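Local coordinates for Slr1438 protein (Synechocystis sp., PDB 3K25) that probably acts as an aldose 1-epimerase-like protein that binds carbohydrate and may interconvert sugar isomers, although its physiological role is unknown, at residues S59-I64 against K248-L253; I66-C71 against E124-A129; M157-G162 against S234-T239; A270-E273 against S277-A280. All coordinates share one frame; numbering follows the deposited sequence.

Interaction 1. Residues S59-I64 against K248-L253; sequences SVRGGI and KDYLCL
The side chains of R61 and K248 cross at about a right angle, and the ammonium group of the lysine comes to rest beside the aliphatic part of the arginine. K248 NZ lies 3.7 Å from R61 CD and 3.9 Å from R61 CB, so it meets the flank of the chain and not its charged end. It sits near the guanidinium plane, at the edge; the like charges are near each other without touching, R61 NE being 4.5 Å from K248 NZ. Their repulsion is probably eased on the lysine side by a long, weak ion pair between K248 NZ and D49 OD2. Two bends set up the crossing: R61 turns at its second torsion (chi2 -89°), while K248 runs out from its backbone and then kinks at chi3 (75°), which carries the amine across. Separately, the backbones of R61 and D49 are hydrogen-bonded. Y250 fills in from the strand, with Y250 OH 4.3 Å from R61 CD. The ring is buried in an aromatic group, meeting Y166 edge-to-face and also touching Y47 and W243. The loop 59-64 lies beside the start of strand 250-256, packed against a sheet of the aldose-epimerase-type beta-sandwich, with R61 reaching Y166 of strand 157-168 and I64 resting on V35 of strand 34-40.

Interaction 2. Residues I66-C71 against E124-A129; sequences ILFPIC and EAFPFA
P69 sets its CB-CG edge on one face of the F126 ring, and this pairing makes most of the contact. P69 CG stands 3.6 Å from the centroid of the F126 ring and only 10° off its normal, a CH-pi arrangement over the face. P69 CB covers the far end of the same ring, 3.5 Å from F126 CZ, and the two side chains run antiparallel alongside each other. F126 has CG anti to its backbone N (chi1 -172°), which extends the phenyl group out of its loop to the proline. F68 adds a lighter apolar touch, its CZ 4.4 Å from F126 CE2.

F126 is covered on both faces, by P69 on one and by F128 on the other, where F128 CD2 lies 3.4 Å above the F126 ring plane. P69 in turn sits against F68, with P69 CB 3.9 Å above the F68 ring plane. The peptide bond before P69 is cis, within a segment that leaves strand 66-67 in the sandwich of antiparallel sheets common to aldose epimerases. Across from it, P127 is the centre of an inverse gamma turn, closed by a hydrogen bond of 2.7 Å from F128 N to F126 O, and this turn brings the rings of F126 and F128 together. Further out, F68 meets F130 edge-to-face and packs on F159 and L132, while P69 touches F93 and F128 meets the ring of H81.

Interaction 3. Residues M157-G162 against S234-T239; sequences MPFSLG and SELYQT
A type I beta turn from S234 to Y237, closed by a 3.2 Å hydrogen bond from Y237 N to S234 O, presents L236 and Y237 to F159 and L161 of strand 157-168. F159 and L236 approach from opposite directions, with F159 CZ 4.0 Å from L236 CD1. L161 takes the tyrosine: with its CG anti to the backbone N (chi1 176°), L161 CD2 reaches to 3.5 Å from Y237 OH, while L161 O lies at the ring edge, near its plane, 3.4 Å from Y237 CE2. A looser touch, 4.4 Å between L161 CD2 and L236 CD2, closes the apolar patch. The buried phenolic oxygen is satisfied outside the contact by a hydrogen bond to Q147 OE1 of strand 142-151. Replacing Y237 by alanine takes away ring and hydroxyl, and is likely to open a gap beside L161 and cost Q147 OE1 this hydrogen bond. Just past the turn, the chain passes through a classic beta bulge, with Q238 and T239 facing W256, on its way from strand 227-233 in one sheet to strand 239-245 in another, a sheet-to-sheet connection of the kind that builds the beta-sandwich of galactose mutarotase-like proteins.

Interaction 4. Residues A270-E273 against S277-A280; sequences AWVE and SRSA
R278 and V272 form the close-packed part of this contact. V272 CG2 lies 3.9 Å from R278 CD, the valine crossing the aliphatic portion of the arginine at a slant, and V272 CG1 rests 3.7 Å from the backbone CA of S277. R278 then bends at its third torsion (chi3 -71°), which swings the guanidinium over the neighbouring strand. There R278 NH1 donates a hydrogen bond of 3.2 Å to W271 O, nearly straight at 165°; the acceptor lies in the guanidinium plane, at its edge, and the donor is tilted slightly from the carbonyl plane. The same nitrogen is 3.7 Å from A270 CB, and L236 packs against both A270 and R278.

The other side is much looser. S277 turns its side chain away from strand 270-272 and is exposed, as is E273, while the W271 side chain also points away and its ring forms a cation-pi pair with R156. The short strand axes approach to 7.3 Å, their N-to-C directions 131° apart. They belong to two sheets of the beta-sandwich, bridged here by R278; their backbones are hydrogen-bonded elsewhere, V272 to M157 and R278 to I149. With an alanine in place of R278, the carbonyl of W271 would probably lose this hydrogen-bond partner and V272 part of its cover. The chemistry is therefore mixed: methylenes fill the gap between the strands, and one charged donor spans it to a backbone carbonyl.

From the N terminus, segment 59-64 waits longest for its partner: interaction 1 closes a loop of 183 residues at 248-253. Interaction 2 starts just after it, 66-71 adjoining 59-64 in sequence, and closes a much shorter loop, followed in series by interaction 3; both nest inside interaction 1. Interaction 4 follows as a short connection near the C terminus, and no two loops cross. All four reach the sheet containing strand 157-168, to which interaction 4 ties the sheet of strand 276-287. L67 N lies 2.7 Å from G162 O between interactions 2 and 3, and F159 N 2.8 Å from A270 O between 3 and 4, both probable hydrogen bonds. Interaction 1 lies about 20 Å, centre to centre, from interaction 3.

Interaction 1. Residues S59-I64 against K248-L253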
loop_
_atom_site.group_PDB
_atom_site.type_symbol
_atom_site.label_atom_id
_atom_site.label_comp_id
_atom_site.label_asym_id
_atom_site.label_seq_id
_atom_site.Cartn_x
_atom_site.Cartn_y
_atom_site.Cartn_z
ATOM N N SER A 59 -5.015 -13.243 -3.478
ATOM C CA SER A 59 -4.535 -11.960 -2.995
ATOM C C SER A 59 -4.058 -11.176 -4.197
ATOM O O SER A 59 -3.521 -11.746 -5.145
ATOM C CB SER A 59 -3.372 -12.150 -2.029
ATOM O OG SER A 59 -2.239 -12.664 -2.710
ATOM N N VAL A 60 -4.253 -9.870 -4.165
ATOM C CA VAL A 60 -3.833 -9.049 -5.280
ATOM C C VAL A 60 -2.319 -8.929 -5.287
ATOM O O VAL A 60 -1.700 -8.748 -4.239
ATOM C CB VAL A 60 -4.488 -7.643 -5.224
ATOM C CG1 VAL A 60 -4.484 -7.113 -3.793
ATOM C CG2 VAL A 60 -3.739 -6.693 -6.136
ATOM N N ARG A 61 -1.741 -9.060 -6.480
ATOM C CA ARG A 61 -0.298 -8.955 -6.704
ATOM C C ARG A 61 -0.072 -7.851 -7.710
ATOM O O ARG A 61 -0.129 -8.076 -8.919
ATOM C CB ARG A 61 0.270 -10.248 -7.279
ATOM C CG ARG A 61 0.454 -11.353 -6.277
ATOM C CD ARG A 61 1.821 -11.307 -5.613
ATOM N NE ARG A 61 1.918 -12.335 -4.580
ATOM C CZ ARG A 61 1.269 -12.285 -3.418
ATOM N NH1 ARG A 61 0.486 -11.247 -3.135
ATOM N NH2 ARG A 61 1.376 -13.287 -2.549
ATOM N N GLY A 62 0.186 -6.656 -7.204
ATOM C CA GLY A 62 0.415 -5.527 -8.077
ATOM C C GLY A 62 -0.426 -4.388 -7.565
ATOM O O GLY A 62 -1.133 -4.551 -6.579
ATOM N N GLY A 63 -0.362 -3.239 -8.221
ATOM C CA GLY A 63 -1.147 -2.116 -7.758
ATOM C C GLY A 63 -0.659 -1.594 -6.417
ATOM O O GLY A 63 0.523 -1.732 -6.070
ATOM N N ILE A 64 -1.574 -1.005 -5.651
ATOM C CA ILE A 64 -1.219 -0.444 -4.361
ATOM C C ILE A 64 -2.138 -0.916 -3.233
ATOM O O ILE A 64 -3.058 -0.205 -2.811
ATOM C CB ILE A 64 -1.227 1.088 -4.435
ATOM C CG1 ILE A 64 -0.425 1.542 -5.655
ATOM C CG2 ILE A 64 -0.588 1.669 -3.179
ATOM C CD1 ILE A 64 -0.485 3.021 -5.909
ATOM N N LYS A 248 9.204 -12.083 -11.282
ATOM C CA LYS A 248 8.170 -11.053 -11.325
ATOM C C LYS A 248 8.808 -9.662 -11.391
ATOM O O LYS A 248 9.649 -9.312 -10.569
ATOM C CB LYS A 248 7.255 -11.199 -10.108
ATOM C CG LYS A 248 6.770 -12.643 -9.916
ATOM C CD LYS A 248 5.530 -12.768 -9.019
ATOM C CE LYS A 248 4.243 -12.329 -9.741
ATOM N NZ LYS A 248 3.000 -12.500 -8.916
ATOM N N ASP A 249 8.401 -8.878 -12.384
ATOM C CA ASP A 249 8.965 -7.551 -12.600
ATOM C C ASP A 249 8.389 -6.382 -11.797
ATOM O O ASP A 249 7.757 -5.475 -12.352
ATOM C CB ASP A 249 8.917 -7.210 -14.099
ATOM C CG ASP A 249 9.777 -8.145 -14.941
ATOM O OD1 ASP A 249 10.990 -8.259 -14.658
ATOM O OD2 ASP A 249 9.243 -8.765 -15.886
ATOM N N TYR A 250 8.638 -6.391 -10.490
ATOM C CA TYR A 250 8.169 -5.321 -9.620
ATOM C C TYR A 250 9.076 -5.126 -8.411
ATOM O O TYR A 250 9.726 -6.063 -7.941
ATOM C CB TYR A 250 6.738 -5.601 -9.132
ATOM C CG TYR A 250 6.573 -6.797 -8.206
ATOM C CD1 TYR A 250 6.033 -7.996 -8.673
ATOM C CD2 TYR A 250 6.911 -6.709 -6.852
ATOM C CE1 TYR A 250 5.825 -9.076 -7.814
ATOM C CE2 TYR A 250 6.709 -7.786 -5.983
ATOM C CZ TYR A 250 6.160 -8.964 -6.471
ATOM O OH TYR A 250 5.913 -10.012 -5.613
ATOM N N LEU A 251 9.113 -3.900 -7.913
ATOM C CA LEU A 251 9.912 -3.581 -6.741
ATOM C C LEU A 251 9.026 -2.775 -5.800
ATOM O O LEU A 251 8.583 -1.681 -6.137
ATOM C CB LEU A 251 11.144 -2.761 -7.131
ATOM C CG LEU A 251 12.059 -2.314 -5.988
ATOM C CD1 LEU A 251 12.596 -3.523 -5.254
ATOM C CD2 LEU A 251 13.197 -1.483 -6.543
ATOM N N CYS A 252 8.757 -3.326 -4.624
ATOM C CA CYS A 252 7.919 -2.647 -3.646
ATOM C C CYS A 252 8.754 -1.804 -2.674
ATOM O O CYS A 252 9.665 -2.301 -2.023
ATOM C CB CYS A 252 7.086 -3.673 -2.854
ATOM S SG CYS A 252 5.974 -4.765 -3.831
ATOM N N LEU A 253 8.451 -0.518 -2.607
ATOM C CA LEU A 253 9.118 0.401 -1.697
ATOM C C LEU A 253 7.907 0.872 -0.905
ATOM O O LEU A 253 7.242 1.831 -1.289
ATOM C CB LEU A 253 9.747 1.555 -2.477
ATOM C CG LEU A 253 10.762 2.388 -1.698
ATOM C CD1 LEU A 253 11.801 1.464 -1.109
ATOM C CD2 LEU A 253 11.421 3.411 -2.611
#

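Interaction 2. Residues I66-C71 against E124-A129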
loop_
_atom_site.group_PDB
_atom_site.type_symbol
_atom_site.label_atom_id
_atom_site.label_comp_id
_atom_site.label_asym_id
_atom_site.label_seq_id
_atom_site.Cartn_x
_atom_site.Cartn_y
_atom_site.Cartn_z
ATOM N N ILE A 66 -3.696 -1.800 0.398
ATOM C CA ILE A 66 -3.763 -1.068 1.655
ATOM C C ILE A 66 -3.675 -2.038 2.822
ATOM O O ILE A 66 -4.386 -3.048 2.848
ATOM C CB ILE A 66 -5.091 -0.293 1.727
ATOM C CG1 ILE A 66 -5.150 0.696 0.563
ATOM C CG2 ILE A 66 -5.238 0.408 3.073
ATOM C CD1 ILE A 66 -6.491 1.358 0.400
ATOM N N LEU A 67 -2.812 -1.724 3.789
ATOM C CA LEU A 67 -2.628 -2.576 4.970
ATOM C C LEU A 67 -3.229 -1.921 6.223
ATOM O O LEU A 67 -2.708 -0.904 6.719
ATOM C CB LEU A 67 -1.130 -2.852 5.184
ATOM C CG LEU A 67 -0.278 -3.052 3.912
ATOM C CD1 LEU A 67 1.171 -3.265 4.315
ATOM C CD2 LEU A 67 -0.787 -4.225 3.088
ATOM N N PHE A 68 -4.313 -2.508 6.739
ATOM C CA PHE A 68 -5.004 -1.978 7.925
ATOM C C PHE A 68 -5.938 -3.034 8.535
ATOM O O PHE A 68 -6.633 -3.744 7.813
ATOM C CB PHE A 68 -5.823 -0.745 7.519
ATOM C CG PHE A 68 -6.703 -0.204 8.611
ATOM C CD1 PHE A 68 -6.231 0.768 9.494
ATOM C CD2 PHE A 68 -8.018 -0.645 8.746
ATOM C CE1 PHE A 68 -7.059 1.291 10.480
ATOM C CE2 PHE A 68 -8.843 -0.131 9.731
ATOM C CZ PHE A 68 -8.365 0.842 10.598
ATOM N N PRO A 69 -6.009 -3.127 9.872
ATOM C CA PRO A 69 -5.325 -2.366 10.919
ATOM C C PRO A 69 -3.925 -2.859 11.309
ATOM O O PRO A 69 -3.441 -2.526 12.381
ATOM C CB PRO A 69 -6.306 -2.441 12.079
ATOM C CG PRO A 69 -6.828 -3.854 11.947
ATOM C CD PRO A 69 -7.066 -3.982 10.455
ATOM N N ILE A 70 -3.287 -3.668 10.467
ATOM C CA ILE A 70 -1.918 -4.107 10.758
ATOM C C ILE A 70 -1.155 -4.302 9.459
ATOM O O ILE A 70 -1.751 -4.455 8.383
ATOM C CB ILE A 70 -1.814 -5.472 11.531
ATOM C CG1 ILE A 70 -2.295 -6.625 10.636
ATOM C CG2 ILE A 70 -2.574 -5.400 12.851
ATOM C CD1 ILE A 70 -2.088 -8.024 11.222
ATOM N N CYS A 71 0.170 -4.283 9.568
ATOM C CA CYS A 71 1.038 -4.515 8.430
ATOM C C CYS A 71 1.774 -5.816 8.773
ATOM O O CYS A 71 2.308 -5.975 9.877
ATOM C CB CYS A 71 2.011 -3.346 8.253
ATOM S SG CYS A 71 1.205 -1.728 7.998
ATOM N N GLU A 124 -15.531 -8.127 14.849
ATOM C CA GLU A 124 -15.296 -9.466 15.351
ATOM C C GLU A 124 -13.806 -9.825 15.336
ATOM O O GLU A 124 -13.373 -10.746 16.024
ATOM C CB GLU A 124 -16.099 -10.449 14.498
ATOM C CG GLU A 124 -16.383 -11.776 15.153
ATOM C CD GLU A 124 -17.440 -12.572 14.404
ATOM O OE1 GLU A 124 -18.587 -12.084 14.294
ATOM O OE2 GLU A 124 -17.125 -13.684 13.926
ATOM N N ALA A 125 -13.023 -9.087 14.553
ATOM C CA ALA A 125 -11.583 -9.324 14.454
ATOM C C ALA A 125 -10.780 -8.104 14.924
ATOM O O ALA A 125 -9.560 -8.190 15.125
ATOM C CB ALA A 125 -11.216 -9.655 13.004
ATOM N N PHE A 126 -11.478 -6.983 15.105
ATOM C CA PHE A 126 -10.867 -5.723 15.504
ATOM C C PHE A 126 -11.995 -4.890 16.120
ATOM O O PHE A 126 -12.682 -4.146 15.416
ATOM C CB PHE A 126 -10.310 -5.046 14.248
ATOM C CG PHE A 126 -9.493 -3.820 14.520
ATOM C CD1 PHE A 126 -8.308 -3.904 15.255
ATOM C CD2 PHE A 126 -9.905 -2.574 14.029
ATOM C CE1 PHE A 126 -7.536 -2.752 15.503
ATOM C CE2 PHE A 126 -9.145 -1.421 14.270
ATOM C CZ PHE A 126 -7.959 -1.508 15.009
ATOM N N PRO A 127 -12.185 -4.997 17.451
ATOM C CA PRO A 127 -13.217 -4.300 18.229
ATOM C C PRO A 127 -13.139 -2.778 18.313
ATOM O O PRO A 127 -13.173 -2.221 19.408
ATOM C CB PRO A 127 -13.091 -4.948 19.602
ATOM C CG PRO A 127 -11.615 -5.121 19.721
ATOM C CD PRO A 127 -11.243 -5.686 18.363
ATOM N N PHE A 128 -13.038 -2.102 17.173
ATOM C CA PHE A 128 -12.984 -0.641 17.180
ATOM C C PHE A 128 -13.823 -0.071 16.046
ATOM O O PHE A 128 -13.725 -0.517 14.903
ATOM C CB PHE A 128 -11.538 -0.162 17.068
ATOM C CG PHE A 128 -10.653 -0.676 18.162
ATOM C CD1 PHE A 128 -10.609 -0.038 19.397
ATOM C CD2 PHE A 128 -9.875 -1.811 17.962
ATOM C CE1 PHE A 128 -9.802 -0.516 20.425
ATOM C CE2 PHE A 128 -9.062 -2.302 18.981
ATOM C CZ PHE A 128 -9.025 -1.650 20.222
ATOM N N ALA A 129 -14.650 0.914 16.376
ATOM C CA ALA A 129 -15.535 1.549 15.403
ATOM C C ALA A 129 -14.783 2.502 14.478
ATOM O O ALA A 129 -14.996 3.724 14.514
ATOM C CB ALA A 129 -16.639 2.306 16.142
#

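Interaction 3. Residues M157-G162 against S234-T239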
loop_
_atom_site.group_PDB
_atom_site.type_symbol
_atom_site.label_atom_id
_atom_site.label_comp_id
_atom_site.label_asym_id
_atom_site.label_seq_id
_atom_site.Cartn_x
_atom_site.Cartn_y
_atom_site.Cartn_z
HETATM N N MSE A 157 -8.109 3.587 19.960
HETATM C CA MSE A 157 -7.987 2.588 18.915
HETATM C C MSE A 157 -6.547 2.451 18.452
HETATM O O MSE A 157 -5.963 3.385 17.906
HETATM C CB MSE A 157 -8.878 2.970 17.735
HETATM C CG MSE A 157 -8.820 2.008 16.568
HETATM SE SE MSE A 157 -9.884 2.637 15.072
HETATM C CE MSE A 157 -8.670 4.016 14.433
ATOM N N PRO A 158 -5.941 1.286 18.695
ATOM C CA PRO A 158 -4.561 1.126 18.254
ATOM C C PRO A 158 -4.652 0.665 16.810
ATOM O O PRO A 158 -5.646 0.052 16.427
ATOM C CB PRO A 158 -4.040 0.043 19.188
ATOM C CG PRO A 158 -5.221 -0.846 19.336
ATOM C CD PRO A 158 -6.379 0.126 19.493
ATOM N N PHE A 159 -3.650 0.970 16.000
ATOM C CA PHE A 159 -3.690 0.537 14.610
ATOM C C PHE A 159 -2.379 0.745 13.866
ATOM O O PHE A 159 -1.462 1.416 14.333
ATOM C CB PHE A 159 -4.795 1.276 13.842
ATOM C CG PHE A 159 -4.383 2.638 13.372
ATOM C CD1 PHE A 159 -4.430 3.734 14.238
ATOM C CD2 PHE A 159 -3.871 2.816 12.078
ATOM C CE1 PHE A 159 -3.970 4.995 13.825
ATOM C CE2 PHE A 159 -3.403 4.070 11.652
ATOM C CZ PHE A 159 -3.452 5.164 12.527
ATOM N N SER A 160 -2.323 0.141 12.691
ATOM C CA SER A 160 -1.197 0.255 11.790
ATOM C C SER A 160 -1.804 0.454 10.413
ATOM O O SER A 160 -2.855 -0.114 10.098
ATOM C CB SER A 160 -0.335 -1.008 11.807
ATOM O OG SER A 160 0.805 -0.824 12.626
ATOM N N LEU A 161 -1.154 1.284 9.607
ATOM C CA LEU A 161 -1.617 1.554 8.260
ATOM C C LEU A 161 -0.432 1.500 7.306
ATOM O O LEU A 161 0.635 2.040 7.598
ATOM C CB LEU A 161 -2.293 2.933 8.186
ATOM C CG LEU A 161 -2.729 3.348 6.772
ATOM C CD1 LEU A 161 -3.568 2.228 6.138
ATOM C CD2 LEU A 161 -3.505 4.647 6.822
ATOM N N GLY A 162 -0.617 0.842 6.168
ATOM C CA GLY A 162 0.466 0.756 5.209
ATOM C C GLY A 162 0.024 0.700 3.759
ATOM O O GLY A 162 -1.101 0.304 3.438
ATOM N N SER A 234 3.848 11.421 5.205
ATOM C CA SER A 234 3.639 12.189 6.426
ATOM C C SER A 234 4.249 11.414 7.620
ATOM O O SER A 234 4.572 10.225 7.502
ATOM C CB SER A 234 2.141 12.449 6.636
ATOM O OG SER A 234 1.434 11.265 6.970
ATOM N N GLU A 235 4.396 12.076 8.767
ATOM C CA GLU A 235 5.020 11.442 9.924
ATOM C C GLU A 235 4.389 10.196 10.542
ATOM O O GLU A 235 4.968 9.607 11.452
ATOM C CB GLU A 235 5.271 12.479 11.018
ATOM C CG GLU A 235 4.044 13.152 11.575
ATOM C CD GLU A 235 4.409 14.330 12.470
ATOM O OE1 GLU A 235 3.485 15.011 12.973
ATOM O OE2 GLU A 235 5.623 14.574 12.671
ATOM N N LEU A 236 3.219 9.789 10.066
ATOM C CA LEU A 236 2.578 8.586 10.592
ATOM C C LEU A 236 3.414 7.364 10.182
ATOM O O LEU A 236 3.393 6.328 10.848
ATOM C CB LEU A 236 1.160 8.439 10.024
ATOM C CG LEU A 236 0.442 7.102 10.291
ATOM C CD1 LEU A 236 0.045 7.031 11.761
ATOM C CD2 LEU A 236 -0.792 6.939 9.388
ATOM N N TYR A 237 4.167 7.502 9.092
ATOM C CA TYR A 237 4.962 6.393 8.593
ATOM C C TYR A 237 6.406 6.422 9.049
ATOM O O TYR A 237 7.168 7.319 8.681
ATOM C CB TYR A 237 4.873 6.364 7.073
ATOM C CG TYR A 237 3.440 6.342 6.623
ATOM C CD1 TYR A 237 2.750 7.534 6.368
ATOM C CD2 TYR A 237 2.734 5.134 6.541
ATOM C CE1 TYR A 237 1.383 7.521 6.045
ATOM C CE2 TYR A 237 1.372 5.110 6.224
ATOM C CZ TYR A 237 0.703 6.303 5.980
ATOM O OH TYR A 237 -0.648 6.284 5.695
ATOM N N GLN A 238 6.782 5.410 9.831
ATOM C CA GLN A 238 8.127 5.319 10.386
ATOM C C GLN A 238 8.940 4.142 9.882
ATOM O O GLN A 238 10.128 4.035 10.185
ATOM C CB GLN A 238 8.016 5.262 11.904
ATOM C CG GLN A 238 7.117 6.364 12.441
ATOM C CD GLN A 238 6.603 6.073 13.827
ATOM O OE1 GLN A 238 7.339 6.171 14.805
ATOM N NE2 GLN A 238 5.327 5.697 13.919
ATOM N N THR A 239 8.303 3.271 9.104
ATOM C CA THR A 239 8.974 2.092 8.560
ATOM C C THR A 239 8.905 1.977 7.038
ATOM O O THR A 239 7.896 2.316 6.416
ATOM C CB THR A 239 8.405 0.798 9.173
ATOM O OG1 THR A 239 8.953 0.610 10.487
ATOM C CG2 THR A 239 8.750 -0.404 8.304
#

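Interaction 4. Residues A270-E273 against S277-A280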
loop_
_atom_site.group_PDB
_atom_site.type_symbol
_atom_site.label_atom_id
_atom_site.label_comp_id
_atom_site.label_asym_id
_atom_site.label_seq_id
_atom_site.Cartn_x
_atom_site.Cartn_y
_atom_site.Cartn_z
ATOM N N ALA A 270 0.218 3.085 16.543
ATOM C CA ALA A 270 -0.488 4.364 16.526
ATOM C C ALA A 270 -1.882 4.261 17.141
ATOM O O ALA A 270 -2.498 3.187 17.154
ATOM C CB ALA A 270 -0.587 4.888 15.086
ATOM N N TRP A 271 -2.382 5.389 17.637
ATOM C CA TRP A 271 -3.688 5.421 18.270
ATOM C C TRP A 271 -4.552 6.578 17.797
ATOM O O TRP A 271 -4.047 7.587 17.294
ATOM C CB TRP A 271 -3.549 5.517 19.792
ATOM C CG TRP A 271 -2.810 4.374 20.457
ATOM C CD1 TRP A 271 -1.456 4.203 20.535
ATOM C CD2 TRP A 271 -3.395 3.240 21.117
ATOM N NE1 TRP A 271 -1.164 3.036 21.199
ATOM C CE2 TRP A 271 -2.334 2.425 21.567
ATOM C CE3 TRP A 271 -4.712 2.837 21.373
ATOM C CZ2 TRP A 271 -2.550 1.231 22.253
ATOM C CZ3 TRP A 271 -4.926 1.651 22.054
ATOM C CH2 TRP A 271 -3.849 0.861 22.485
ATOM N N VAL A 272 -5.863 6.409 17.961
ATOM C CA VAL A 272 -6.855 7.420 17.613
ATOM C C VAL A 272 -7.816 7.500 18.800
ATOM O O VAL A 272 -8.518 6.534 19.113
ATOM C CB VAL A 272 -7.682 7.049 16.349
ATOM C CG1 VAL A 272 -8.707 8.149 16.072
ATOM C CG2 VAL A 272 -6.769 6.867 15.133
ATOM N N GLU A 273 -7.839 8.648 19.466
ATOM C CA GLU A 273 -8.708 8.823 20.612
ATOM C C GLU A 273 -10.170 8.693 20.210
ATOM O O GLU A 273 -10.533 8.918 19.053
ATOM C CB GLU A 273 -8.462 10.186 21.243
ATOM C CG GLU A 273 -7.003 10.457 21.562
ATOM C CD GLU A 273 -6.327 9.301 22.275
ATOM O OE1 GLU A 273 -6.948 8.715 23.190
ATOM O OE2 GLU A 273 -5.166 8.989 21.922
ATOM N N SER A 277 -10.157 11.540 15.093
ATOM C CA SER A 277 -9.535 11.010 13.884
ATOM C C SER A 277 -8.185 11.687 13.660
ATOM O O SER A 277 -7.915 12.740 14.223
ATOM C CB SER A 277 -10.421 11.270 12.660
ATOM O OG SER A 277 -10.292 12.622 12.228
ATOM N N ARG A 278 -7.328 11.066 12.864
ATOM C CA ARG A 278 -6.054 11.678 12.533
ATOM C C ARG A 278 -5.864 11.507 11.036
ATOM O O ARG A 278 -6.457 10.618 10.419
ATOM C CB ARG A 278 -4.898 11.063 13.330
ATOM C CG ARG A 278 -4.739 9.569 13.221
ATOM C CD ARG A 278 -3.706 9.079 14.245
ATOM N NE ARG A 278 -2.338 9.475 13.904
ATOM C CZ ARG A 278 -1.261 9.172 14.630
ATOM N NH1 ARG A 278 -1.370 8.473 15.761
ATOM N NH2 ARG A 278 -0.059 9.532 14.202
ATOM N N SER A 279 -5.078 12.389 10.439
ATOM C CA SER A 279 -4.855 12.314 9.005
ATOM C C SER A 279 -3.393 12.089 8.659
ATOM O O SER A 279 -2.494 12.296 9.475
ATOM C CB SER A 279 -5.386 13.577 8.306
ATOM O OG SER A 279 -4.688 14.739 8.707
ATOM N N ALA A 280 -3.167 11.643 7.434
ATOM C CA ALA A 280 -1.826 11.368 6.968
ATOM C C ALA A 280 -1.873 11.362 5.456
ATOM O O ALA A 280 -2.941 11.512 4.853
ATOM C CB ALA A 280 -1.369 10.006 7.490
#